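Local coordinates for Old Yellow Enzyme (Pichia, PDB 6AGZ), which probably catalyses the asymmetric reduction of the carbon-carbon double bond of enone compounds, using a bound flavin mononucleotide, at residues 193-198 with 247-252. Sequence-based numbering, arbitrary orientation.
Sequences LLDQFI and QGSGGV
Asp195 and Ser249 carry this contact between them, through one side-chain hydrogen bond: the serine hydroxyl OG donates to carboxylate oxygen OD2 of Asp195 across 2.8 Å. The hydroxyl does not lie in the plane of the carboxylate but comes from above it, 38° out. The hydroxyl oxygen alone makes the close approach, with CB of Ser249 standing back at 3.8 Å from Asp195 OD2, and only 64 Å² of surface is buried. Both CB atoms are directed at the opposite segment; with CG of Asp195 anti to the backbone N (chi1 -162°), the carboxylate reaches out from the helix toward the serine.

The fold is the eight-stranded TIM barrel of the old yellow enzyme family. Helix 193-198 follows barrel strand 183-187. Segment 247-252 belongs to the loop between the next strand, 236-240, and helix 258-274, so the bond ties together the segments that follow two adjacent strands. The side chain of Asp195 lies about 10 Å from the bound flavin mononucleotide, too far for direct contact.

Residues just before and just after the helix also grip the buried carboxylate: OD2 accepts from the backbone N of Gly191, and OD1 from the side-chain amide of Gln199. That amide spans the same gap, its OE1 receiving the backbone N of Gly250, while Thr201 OG1 is bonded to Gly248 O.

With an alanine at Asp195, the Ser249 hydroxyl and the Gly191 N-H would probably lose the acceptor they share, and the Gln199 amide would probably turn more easily.

Helix 258-274 packs against both Asp195 and Ile198: Phe262 touches the Asp195 side chain and, with Ile265, that of Ile198.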
loop_
_atom_site.group_PDB
_atom_site.type_symbol
_atom_site.label_atom_id
_atom_site.label_comp_id
_atom_site.label_asym_id
_atom_site.label_seq_id
_atom_site.Cartn_x
_atom_site.Cartn_y
_atom_site.Cartn_z
ATOM N N LEU A 193 22.514 -1.739 -2.913
ATOM C CA LEU A 193 22.757 -0.882 -1.750
ATOM C C LEU A 193 21.502 -0.143 -1.292
ATOM O O LEU A 193 21.118 -0.216 -0.117
ATOM C CB LEU A 193 23.870 0.123 -2.053
ATOM C CG LEU A 193 24.217 0.979 -0.830
ATOM C CD1 LEU A 193 25.037 0.182 0.178
ATOM C CD2 LEU A 193 24.929 2.266 -1.213
ATOM N N LEU A 194 20.858 0.586 -2.202
ATOM C CA LEU A 194 19.704 1.390 -1.807
ATOM C C LEU A 194 18.569 0.509 -1.303
ATOM O O LEU A 194 17.924 0.826 -0.294
ATOM C CB LEU A 194 19.242 2.255 -2.975
ATOM C CG LEU A 194 20.339 3.051 -3.683
ATOM C CD1 LEU A 194 19.704 4.098 -4.551
ATOM C CD2 LEU A 194 21.300 3.696 -2.701
ATOM N N ASP A 195 18.315 -0.608 -1.990
ATOM C CA ASP A 195 17.339 -1.569 -1.494
ATOM C C ASP A 195 17.735 -2.075 -0.112
ATOM O O ASP A 195 16.883 -2.213 0.773
ATOM C CB ASP A 195 17.198 -2.730 -2.479
ATOM C CG ASP A 195 15.921 -3.519 -2.269
ATOM O OD1 ASP A 195 14.898 -2.906 -1.899
ATOM O OD2 ASP A 195 15.940 -4.752 -2.474
ATOM N N GLN A 196 19.029 -2.344 0.093
ATOM C CA GLN A 196 19.505 -2.756 1.411
ATOM C C GLN A 196 19.147 -1.726 2.474
ATOM O O GLN A 196 18.780 -2.085 3.599
ATOM C CB GLN A 196 21.015 -2.988 1.383
ATOM C CG GLN A 196 21.463 -4.097 0.452
ATOM C CD GLN A 196 22.935 -4.005 0.108
ATOM O OE1 GLN A 196 23.735 -3.475 0.880
ATOM N NE2 GLN A 196 23.302 -4.514 -1.063
ATOM N N PHE A 197 19.251 -0.436 2.140
ATOM C CA PHE A 197 18.806 0.586 3.080
ATOM C C PHE A 197 17.294 0.556 3.265
ATOM O O PHE A 197 16.798 0.874 4.352
ATOM C CB PHE A 197 19.262 1.971 2.621
ATOM C CG PHE A 197 20.625 2.352 3.121
ATOM C CD1 PHE A 197 21.764 1.945 2.446
ATOM C CD2 PHE A 197 20.768 3.106 4.274
ATOM C CE1 PHE A 197 23.021 2.289 2.909
ATOM C CE2 PHE A 197 22.021 3.453 4.743
ATOM C CZ PHE A 197 23.150 3.042 4.059
ATOM N N ILE A 198 16.550 0.167 2.227
ATOM C CA ILE A 198 15.095 0.123 2.340
ATOM C C ILE A 198 14.636 -1.082 3.159
ATOM O O ILE A 198 13.651 -0.995 3.904
ATOM C CB ILE A 198 14.462 0.127 0.937
ATOM C CG1 ILE A 198 14.815 1.415 0.192
ATOM C CG2 ILE A 198 12.953 -0.031 1.018
ATOM C CD1 ILE A 198 14.370 1.419 -1.254
ATOM N N GLN A 247 18.881 -11.680 -2.977
ATOM C CA GLN A 247 19.989 -11.198 -2.150
ATOM C C GLN A 247 19.509 -10.725 -0.777
ATOM O O GLN A 247 19.888 -9.658 -0.289
ATOM C CB GLN A 247 20.772 -10.100 -2.872
ATOM C CG GLN A 247 21.640 -10.630 -4.003
ATOM C CD GLN A 247 22.345 -9.532 -4.773
ATOM O OE1 GLN A 247 23.451 -9.727 -5.276
ATOM N NE2 GLN A 247 21.702 -8.375 -4.879
ATOM N N GLY A 248 18.665 -11.541 -0.147
ATOM C CA GLY A 248 18.257 -11.319 1.223
ATOM C C GLY A 248 17.189 -10.268 1.439
ATOM O O GLY A 248 16.864 -9.977 2.598
ATOM N N SER A 249 16.634 -9.688 0.378
ATOM C CA SER A 249 15.547 -8.733 0.544
ATOM C C SER A 249 14.314 -9.431 1.109
ATOM O O SER A 249 14.081 -10.620 0.872
ATOM C CB SER A 249 15.216 -8.055 -0.784
ATOM O OG SER A 249 16.246 -7.158 -1.164
ATOM N N GLY A 250 13.516 -8.674 1.866
ATOM C CA GLY A 250 12.459 -9.290 2.649
ATOM C C GLY A 250 11.198 -9.609 1.877
ATOM O O GLY A 250 10.507 -10.580 2.204
ATOM N N GLY A 251 10.891 -8.832 0.841
ATOM C CA GLY A 251 9.634 -9.021 0.135
ATOM C C GLY A 251 8.453 -8.916 1.078
ATOM O O GLY A 251 8.458 -8.134 2.036
ATOM N N VAL A 252 7.419 -9.720 0.814
ATOM C CA VAL A 252 6.241 -9.742 1.673
ATOM C C VAL A 252 6.527 -10.302 3.058
ATOM O O VAL A 252 5.690 -10.162 3.958
ATOM C CB VAL A 252 5.106 -10.557 1.022
ATOM C CG1 VAL A 252 4.595 -9.849 -0.222
ATOM C CG2 VAL A 252 5.588 -11.958 0.684
#